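Local coordinates for protein enterochelin esterase (Salmonella enterica subsp. enterica serovar Typhimurium, PDB 3MGA) that probably hydrolyses the ester bonds of the siderophore enterobactin in its ferric form, helping to release iron inside the cell, at residues Trp54-Ile57 with Thr61-His64; Gln139-Arg142 with Ala148-Ala151; Pro161-Pro166 with Glu215-Trp220; Gly287-Gly292 with Gly381-Leu386. All coordinates share one frame; numbering follows the deposited sequence.

Contact 1 (Trp54-Ile57 with Thr61-His64)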
# COMPACT_ATOMS: atom_id res chain seq x y z
N TRP A 54 16.14 10.04 13.13
CA TRP A 54 15.17 10.49 12.14
C TRP A 54 13.83 9.80 12.32
O TRP A 54 13.76 8.60 12.62
CB TRP A 54 15.70 10.29 10.71
CG TRP A 54 17.08 10.90 10.46
CD1 TRP A 54 18.27 10.23 10.44
CD2 TRP A 54 17.39 12.28 10.23
NE1 TRP A 54 19.30 11.10 10.20
CE2 TRP A 54 18.79 12.37 10.07
CE3 TRP A 54 16.63 13.45 10.14
CZ2 TRP A 54 19.44 13.58 9.82
CZ3 TRP A 54 17.28 14.65 9.90
CH2 TRP A 54 18.67 14.71 9.75
N VAL A 55 12.76 10.56 12.14
CA VAL A 55 11.42 10.04 12.25
C VAL A 55 10.93 10.01 10.83
O VAL A 55 10.73 11.06 10.21
CB VAL A 55 10.56 10.94 13.16
CG1 VAL A 55 9.13 10.40 13.27
CG2 VAL A 55 11.21 11.06 14.55
N TYR A 56 10.80 8.81 10.28
CA TYR A 56 10.37 8.64 8.89
C TYR A 56 8.94 8.13 8.88
O TYR A 56 8.70 6.94 9.05
CB TYR A 56 11.31 7.67 8.18
CG TYR A 56 11.14 7.61 6.67
CD1 TYR A 56 11.87 8.47 5.85
CD2 TYR A 56 10.29 6.68 6.07
CE1 TYR A 56 11.74 8.42 4.46
CE2 TYR A 56 10.16 6.62 4.69
CZ TYR A 56 10.88 7.49 3.89
OH TYR A 56 10.75 7.43 2.51
N ILE A 57 8.00 9.05 8.70
CA ILE A 57 6.58 8.74 8.67
C ILE A 57 6.10 8.86 7.22
O ILE A 57 6.25 9.92 6.61
CB ILE A 57 5.78 9.72 9.56
CG1 ILE A 57 6.37 9.79 10.97
CG2 ILE A 57 4.32 9.32 9.62
CD1 ILE A 57 5.68 10.78 11.89
N THR A 61 6.81 12.99 6.79
CA THR A 61 8.18 13.49 6.90
C THR A 61 9.13 12.94 5.84
O THR A 61 10.34 13.01 6.00
CB THR A 61 8.79 13.19 8.28
OG1 THR A 61 8.95 11.77 8.45
CG2 THR A 61 7.92 13.76 9.40
N ASP A 62 8.59 12.40 4.75
CA ASP A 62 9.42 11.83 3.69
C ASP A 62 9.45 12.70 2.43
O ASP A 62 9.08 13.87 2.47
CB ASP A 62 8.97 10.39 3.37
CG ASP A 62 7.54 10.31 2.85
OD1 ASP A 62 6.93 11.36 2.60
OD2 ASP A 62 7.03 9.18 2.68
N HIS A 63 9.88 12.13 1.31
CA HIS A 63 9.97 12.85 0.05
C HIS A 63 8.62 13.16 -0.60
O HIS A 63 8.54 14.03 -1.46
CB HIS A 63 10.81 12.04 -0.94
CG HIS A 63 10.16 10.76 -1.36
ND1 HIS A 63 9.38 10.67 -2.49
CD2 HIS A 63 10.16 9.54 -0.80
CE1 HIS A 63 8.93 9.43 -2.61
NE2 HIS A 63 9.39 8.72 -1.59
N HIS A 64 7.57 12.44 -0.21
CA HIS A 64 6.24 12.68 -0.80
C HIS A 64 5.71 14.08 -0.46
O HIS A 64 4.95 14.66 -1.24
CB HIS A 64 5.24 11.58 -0.39
CG HIS A 64 5.58 10.23 -0.93
ND1 HIS A 64 5.25 9.82 -2.20
CD2 HIS A 64 6.24 9.18 -0.36
CE1 HIS A 64 5.68 8.59 -2.40
NE2 HIS A 64 6.29 8.18 -1.30
O HOH W 1 12.15 13.15 8.05

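Contact 2 (Gln139-Arg142 with Ala148-Ala151)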
# COMPACT_ATOMS: atom_id res chain seq x y z
N GLN A 139 2.69 -3.25 17.29
CA GLN A 139 2.01 -3.36 16.01
C GLN A 139 2.99 -3.00 14.91
O GLN A 139 2.91 -1.94 14.28
CB GLN A 139 0.76 -2.50 16.01
CG GLN A 139 -0.22 -2.93 17.10
CD GLN A 139 -1.44 -2.06 17.20
OE1 GLN A 139 -1.60 -1.09 16.44
NE2 GLN A 139 -2.32 -2.38 18.14
N SER A 140 3.94 -3.92 14.70
CA SER A 140 5.00 -3.77 13.72
C SER A 140 5.03 -4.95 12.75
O SER A 140 4.43 -6.00 13.00
CB SER A 140 6.33 -3.67 14.45
OG SER A 140 6.33 -2.56 15.32
N TRP A 141 5.72 -4.76 11.63
CA TRP A 141 5.87 -5.80 10.61
C TRP A 141 7.02 -5.44 9.68
O TRP A 141 7.68 -4.41 9.85
CB TRP A 141 4.57 -5.95 9.82
CG TRP A 141 4.19 -4.74 9.00
CD1 TRP A 141 4.40 -4.55 7.67
CD2 TRP A 141 3.55 -3.55 9.48
NE1 TRP A 141 3.93 -3.32 7.28
CE2 TRP A 141 3.39 -2.69 8.37
CE3 TRP A 141 3.09 -3.13 10.73
CZ2 TRP A 141 2.80 -1.43 8.48
CZ3 TRP A 141 2.50 -1.88 10.84
CH2 TRP A 141 2.36 -1.05 9.73
N ARG A 142 7.30 -6.33 8.72
CA ARG A 142 8.34 -6.11 7.74
C ARG A 142 7.72 -5.27 6.64
O ARG A 142 6.77 -5.70 5.99
CB ARG A 142 8.84 -7.44 7.17
CG ARG A 142 9.44 -8.39 8.21
CD ARG A 142 10.55 -7.72 9.03
NE ARG A 142 11.60 -7.11 8.20
CZ ARG A 142 12.67 -6.49 8.69
NH1 ARG A 142 12.87 -6.41 10.00
NH2 ARG A 142 13.57 -5.97 7.86
N ALA A 148 11.94 -2.89 9.14
CA ALA A 148 10.71 -3.03 9.91
C ALA A 148 10.06 -1.65 10.09
O ALA A 148 10.73 -0.63 10.09
CB ALA A 148 11.00 -3.67 11.26
N VAL A 149 8.74 -1.65 10.23
CA VAL A 149 7.97 -0.42 10.41
C VAL A 149 6.95 -0.61 11.52
O VAL A 149 6.75 -1.72 11.99
CB VAL A 149 7.22 -0.03 9.13
CG1 VAL A 149 8.20 0.43 8.06
CG2 VAL A 149 6.36 -1.21 8.64
N SER A 150 6.30 0.48 11.92
CA SER A 150 5.28 0.43 12.97
C SER A 150 4.02 1.16 12.54
O SER A 150 4.05 2.01 11.67
CB SER A 150 5.86 1.00 14.26
OG SER A 150 6.99 0.24 14.64
N ALA A 151 2.90 0.81 13.17
CA ALA A 151 1.60 1.38 12.82
C ALA A 151 1.09 2.43 13.80
O ALA A 151 1.15 2.26 15.02
CB ALA A 151 0.58 0.27 12.69

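Contact 3 (Pro161-Pro166 with Glu215-Trp220)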
# COMPACT_ATOMS: atom_id res chain seq x y z
N PRO A 161 -12.14 -3.06 6.95
CA PRO A 161 -12.93 -4.29 6.95
C PRO A 161 -12.11 -5.56 6.93
O PRO A 161 -11.23 -5.71 6.08
CB PRO A 161 -13.77 -4.17 5.66
CG PRO A 161 -13.71 -2.76 5.26
CD PRO A 161 -12.38 -2.28 5.72
N GLY A 162 -12.42 -6.47 7.86
CA GLY A 162 -11.76 -7.76 7.96
C GLY A 162 -10.53 -7.76 8.84
O GLY A 162 -10.29 -8.73 9.58
N TRP A 163 -9.75 -6.69 8.76
CA TRP A 163 -8.52 -6.56 9.54
C TRP A 163 -8.82 -6.30 11.01
O TRP A 163 -7.96 -6.53 11.87
CB TRP A 163 -7.64 -5.43 8.96
CG TRP A 163 -7.29 -5.66 7.53
CD1 TRP A 163 -7.96 -5.19 6.43
CD2 TRP A 163 -6.20 -6.44 7.03
NE1 TRP A 163 -7.35 -5.63 5.28
CE2 TRP A 163 -6.26 -6.40 5.62
CE3 TRP A 163 -5.17 -7.16 7.64
CZ2 TRP A 163 -5.33 -7.05 4.82
CZ3 TRP A 163 -4.24 -7.81 6.85
CH2 TRP A 163 -4.33 -7.75 5.44
N ASP A 164 -10.03 -5.83 11.31
CA ASP A 164 -10.45 -5.55 12.69
C ASP A 164 -10.86 -6.83 13.42
O ASP A 164 -10.59 -6.98 14.61
CB ASP A 164 -11.59 -4.53 12.73
CG ASP A 164 -12.86 -5.02 12.02
OD1 ASP A 164 -12.77 -5.89 11.12
OD2 ASP A 164 -13.96 -4.51 12.36
N ARG A 165 -11.54 -7.73 12.71
CA ARG A 165 -11.99 -9.01 13.26
C ARG A 165 -11.37 -10.13 12.45
O ARG A 165 -12.08 -10.83 11.73
CB ARG A 165 -13.51 -9.15 13.15
CG ARG A 165 -14.33 -8.19 13.97
CD ARG A 165 -15.81 -8.30 13.58
NE ARG A 165 -16.32 -9.66 13.69
CZ ARG A 165 -17.54 -10.04 13.31
NH1 ARG A 165 -18.39 -9.17 12.77
NH2 ARG A 165 -17.91 -11.31 13.45
N PRO A 166 -10.04 -10.31 12.54
CA PRO A 166 -9.43 -11.38 11.77
C PRO A 166 -9.96 -12.75 12.19
O PRO A 166 -10.06 -13.03 13.39
CB PRO A 166 -7.94 -11.25 12.09
CG PRO A 166 -7.88 -10.49 13.38
CD PRO A 166 -9.05 -9.57 13.34
N GLU A 215 2.84 -12.82 2.79
CA GLU A 215 3.85 -12.94 3.86
C GLU A 215 3.97 -11.73 4.81
O GLU A 215 3.81 -11.88 6.03
CB GLU A 215 5.21 -13.28 3.24
CG GLU A 215 5.17 -14.59 2.40
CD GLU A 215 6.52 -15.00 1.79
OE1 GLU A 215 7.46 -14.17 1.75
OE2 GLU A 215 6.62 -16.16 1.34
N ASN A 216 4.27 -10.55 4.28
CA ASN A 216 4.44 -9.35 5.13
C ASN A 216 3.16 -8.92 5.84
O ASN A 216 3.19 -8.55 7.01
CB ASN A 216 4.96 -8.17 4.32
CG ASN A 216 6.21 -8.49 3.55
OD1 ASN A 216 6.25 -9.45 2.79
ND2 ASN A 216 7.24 -7.66 3.70
N MSE A 217 2.05 -9.00 5.14
CA MSE A 217 0.78 -8.59 5.70
C MSE A 217 -0.29 -9.52 5.14
O MSE A 217 -1.04 -9.15 4.24
CB MSE A 217 0.59 -7.12 5.32
CG MSE A 217 -0.57 -6.41 5.90
SE MSE A 217 -0.26 -4.49 5.67
CE MSE A 217 1.15 -4.27 6.97
N PRO A 218 -0.34 -10.77 5.67
CA PRO A 218 -1.28 -11.81 5.20
C PRO A 218 -2.74 -11.39 5.12
O PRO A 218 -3.33 -11.00 6.12
CB PRO A 218 -1.08 -12.96 6.21
CG PRO A 218 0.28 -12.74 6.77
CD PRO A 218 0.43 -11.24 6.83
N VAL A 219 -3.29 -11.48 3.92
CA VAL A 219 -4.66 -11.06 3.65
C VAL A 219 -5.73 -12.12 3.96
O VAL A 219 -6.91 -11.80 4.03
CB VAL A 219 -4.76 -10.65 2.16
CG1 VAL A 219 -4.68 -11.89 1.26
CG2 VAL A 219 -6.03 -9.88 1.88
N TRP A 220 -5.32 -13.37 4.21
CA TRP A 220 -6.29 -14.46 4.42
C TRP A 220 -7.29 -14.22 5.57
O TRP A 220 -8.51 -14.29 5.36
CB TRP A 220 -5.61 -15.81 4.69
CG TRP A 220 -4.24 -16.02 4.09
CD1 TRP A 220 -3.09 -16.24 4.77
CD2 TRP A 220 -3.89 -16.01 2.70
NE1 TRP A 220 -2.05 -16.40 3.91
CE2 TRP A 220 -2.50 -16.26 2.63
CE3 TRP A 220 -4.60 -15.83 1.51
CZ2 TRP A 220 -1.82 -16.34 1.41
CZ3 TRP A 220 -3.91 -15.90 0.31
CH2 TRP A 220 -2.54 -16.15 0.27

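Contact 4 (Gly287-Gly292 with Gly381-Leu386). With GOL (glycerol), chain E.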
# COMPACT_ATOMS: atom_id res chain seq x y z
N GLY A 287 -4.24 -4.07 -7.49
CA GLY A 287 -2.81 -3.80 -7.29
C GLY A 287 -2.54 -2.41 -6.75
O GLY A 287 -3.41 -1.54 -6.77
N GLN A 288 -1.32 -2.20 -6.25
CA GLN A 288 -0.92 -0.93 -5.68
C GLN A 288 0.33 -0.40 -6.37
O GLN A 288 1.22 -1.16 -6.73
CB GLN A 288 -0.62 -1.08 -4.19
CG GLN A 288 -1.68 -1.82 -3.41
CD GLN A 288 -1.61 -3.32 -3.61
OE1 GLN A 288 -0.53 -3.90 -3.70
NE2 GLN A 288 -2.77 -3.96 -3.65
N SER A 289 0.39 0.92 -6.53
CA SER A 289 1.54 1.59 -7.14
C SER A 289 1.66 1.07 -8.59
O SER A 289 0.68 1.18 -9.33
CB SER A 289 2.78 1.37 -6.28
OG SER A 289 3.81 2.27 -6.62
N PHE A 290 2.79 0.48 -9.00
CA PHE A 290 2.84 -0.05 -10.38
C PHE A 290 1.77 -1.13 -10.56
O PHE A 290 1.35 -1.40 -11.69
CB PHE A 290 4.19 -0.64 -10.81
CG PHE A 290 5.24 0.38 -11.17
CD1 PHE A 290 4.92 1.49 -11.94
CD2 PHE A 290 6.58 0.14 -10.88
CE1 PHE A 290 5.90 2.40 -12.32
CE2 PHE A 290 7.56 1.03 -11.26
CZ PHE A 290 7.22 2.17 -11.98
N GLY A 291 1.36 -1.75 -9.46
CA GLY A 291 0.32 -2.77 -9.49
C GLY A 291 -1.03 -2.18 -9.88
O GLY A 291 -1.85 -2.85 -10.51
N GLY A 292 -1.25 -0.93 -9.49
CA GLY A 292 -2.51 -0.23 -9.80
C GLY A 292 -2.56 0.15 -11.26
O GLY A 292 -3.60 0.03 -11.92
N GLY A 381 -4.03 9.67 4.04
CA GLY A 381 -2.82 8.88 4.25
C GLY A 381 -2.02 8.94 2.96
O GLY A 381 -2.34 9.76 2.08
N GLY A 382 -1.02 8.08 2.80
CA GLY A 382 -0.18 8.12 1.60
C GLY A 382 0.13 6.82 0.87
O GLY A 382 -0.70 5.92 0.77
N HIS A 383 1.35 6.77 0.32
CA HIS A 383 1.86 5.63 -0.43
C HIS A 383 2.25 4.63 0.66
O HIS A 383 3.43 4.35 0.89
CB HIS A 383 3.06 6.10 -1.25
CG HIS A 383 3.42 5.20 -2.39
ND1 HIS A 383 2.79 5.29 -3.62
CD2 HIS A 383 4.36 4.24 -2.52
CE1 HIS A 383 3.31 4.39 -4.44
NE2 HIS A 383 4.28 3.75 -3.80
N ASP A 384 1.24 4.06 1.30
CA ASP A 384 1.45 3.26 2.49
C ASP A 384 0.61 1.97 2.51
O ASP A 384 -0.61 2.03 2.43
CB ASP A 384 1.05 4.20 3.63
CG ASP A 384 1.53 3.75 4.99
OD1 ASP A 384 1.66 2.55 5.28
OD2 ASP A 384 1.73 4.67 5.81
N ALA A 385 1.26 0.81 2.63
CA ALA A 385 0.54 -0.49 2.67
C ALA A 385 -0.40 -0.66 3.90
O ALA A 385 -1.32 -1.47 3.87
CB ALA A 385 1.51 -1.66 2.58
N LEU A 386 -0.16 0.08 4.97
CA LEU A 386 -1.04 0.01 6.13
C LEU A 386 -2.43 0.54 5.72
O LEU A 386 -3.44 0.01 6.16
CB LEU A 386 -0.48 0.83 7.28
CG LEU A 386 -1.30 0.84 8.58
CD1 LEU A 386 -1.24 -0.52 9.22
CD2 LEU A 386 -0.75 1.90 9.52
C1 GOL E . 8.09 3.56 -7.70
O1 GOL E . 9.13 2.65 -7.42
C2 GOL E . 6.73 2.95 -7.39
O2 GOL E . 6.44 3.10 -6.01
C3 GOL E . 6.72 1.47 -7.76
O3 GOL E . 5.42 1.04 -8.10

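Contact 1 (Trp54-Ile57 with Thr61-His64)
T61 reaches back to the end of strand 52-57 and grips it through hydrogen bonds. Its hydroxyl does double work: OG1 donates to V55 O over 2.6 Å, and the same oxygen accepts from I57 N at 2.9 Å along a nearly straight N-H line (175°). A side chain that both gives and takes from one atom suits this place, because it serves a carbonyl and an amide two residues apart on the strand. The torsion of T61 sets OG1 between its own N and carbonyl carbon (chi1 66°), aimed at the strand. The backbone adds a third bond, T61 N to I57 O at 3.1 Å, in the carbonyl plane. A water extends the network, donating to T61 O at 2.7 Å and weakly to V55 O.

Packing follows further along. CB of D62 lies 3.5 Å from CZ of Y56, approaching the phenol end of the ring obliquely, while the carboxylate plane stands 72° from the ring plane. D62 also shapes its own loop: OD1 accepts from H64 N as an Asx turn, and OD2 from G59 N. An aspartate, short and with two acceptors, can serve both amides.

Around this turn, W83 of strand 80-87 packs on V55, I57 and T61, C96 of strand 92-100 pairs with Y56 through the backbone, and helix 117-127 lies against H63 and meets the Y56 ring edge-to-face through W124.

Contact 2 (Gln139-Arg142 with Ala148-Ala151)
W141 and V149 face each other as a hydrogen-bonded pair in an antiparallel beta hairpin, formed by strands 140-142 and 148-153 at one border of the four-stranded sheet in the N-terminal, E-set-like part of the esterase. The two strand directions lie 146° apart. Two backbone bonds join the pair: V149 N to W141 O at 3.0 Å and W141 N to V149 O at 3.2 Å. A further bond, A151 N to Q139 O, continues the pairing just before strand 140-142 begins.

On one side of the hairpin S140 and S150 form a non-hydrogen-bonded pair, whose close backbones suit small residues. S150 OG donates to S140 OG at 3.0 Å; S140 OG is also bonded to N137 O and S150 OG to D134 N, which ties the serines to the preceding loop.

W141 and V149 project from the other side. With chi1 at 65°, the tryptophan holds its indole back over the partner strand, where a flat, broad ring can span two neighbours. The methyl of A151 meets the rim in the ring plane, CB lying 3.4 Å from CZ3, and L386 of helix 385-399 packs on both W141 and A151. Over a face of the indole comes a methyl of the beta-branched V149: CG2 makes a CH-pi contact 3.6 Å from the centroid of the five-membered ring of W141, 22° off its normal, and stands 3.3 Å from CE2.

Contact 3 (Pro161-Pro166 with Glu215-Trp220)
W163 carries this contact alone from its side, reaching from the loop after strand 148-153 toward the turn that joins helices 210-216 and 220-228. At CB, chi1 of -58° sets CG beside the backbone N, anti to the carbonyl carbon, which carries the indole across the gap. NE1, on the five-membered ring, makes a weak hydrogen bond to R389 O of helix 385-399. Beyond it the benzene part does the touching. CZ2 lies 4.1 Å from V219 CG2. CZ3 comes to 3.4 Å from P218 O, met obliquely. CH2 also nears P218 O, and meets V219 CA obliquely at 3.8 Å, M217 O at 3.8 Å near the ring plane, and CG of selenomethionine M217 at 4.0 Å. In the conformer described, one of two, the M217 chain crosses the indole at about a right angle. Tryptophan suits the place by its length, since the CA atoms of W163 and V219 are still 8.4 Å apart, and by pairing one N-H with a broad hydrocarbon rim.

With aliphatic groups and backbone carbonyls as its partners, that rim makes a mainly van der Waals contact; the CH2 hydrogen, pointing roughly toward M217 O, probably adds a little electrostatic attraction.

Contact 4 (Gly287-Gly292 with Gly381-Leu386)
The probable active site of the esterase brings S289 and H383 together, occupied here by a glycerol that probably came from the crystallisation liquor. S289 OG lies in the plane of the imidazole at its edge, 3.1 Å from CE1 and 3.2 Å from NE2 of H383. With CG anti to the backbone N (chi1 -161°), H383 extends its ring away from its own amide nitrogen toward the short hydroxyl of S289. The far nitrogen, H383 ND1, is hydrogen-bonded to E353 OE2, consistent with a catalytic triad of the alpha/beta-hydrolase type in which the acid orients the histidine.

In that fold the serine sits on a nucleophile elbow, and the sequence G287-x-S289-x-G291 fits it: strand 284-288 ends, S289 takes the strained backbone angles of 62° and -123°, and helix 290-301 starts at once. The glycines suit the tight turn: CA of G287 faces G291 O and G291 sits close against Q288 N, so neither position has space for a CB.

Glycerol bridges the two halves. Its O3 accepts from F290 N at 2.8 Å and also bonds to S289 OG, at a separation modelled doubtfully short, while O2 bonds to S289 OG at 2.8 Å and weakly to H383 NE2. R248 NH1 also holds the glycerol, and glycerol C2 lies over one face of the F290 ring.

From the N terminus, contact 1 closes a three-residue loop at the end of strand 52-57, and contact 2 a five-residue hairpin turn at the other border of the same N-terminal sheet. Contact 3 then spans 48 residues, joining the loop after that hairpin to the turn after helix 210-216, and contact 4 closes 88 residues within the hydrolase part. The four follow in series; none nests or crosses. Contact 3 and the touches to contact 4 join the N-terminal part to the hydrolase part: H64 CE1 packs on H383 CB, L386 CD1 nears W141 CH2, R142 O probably accepts from N216 ND2, and contacts 3 and 4 meet at M217 and A385. Contact 4 thus touches all the others.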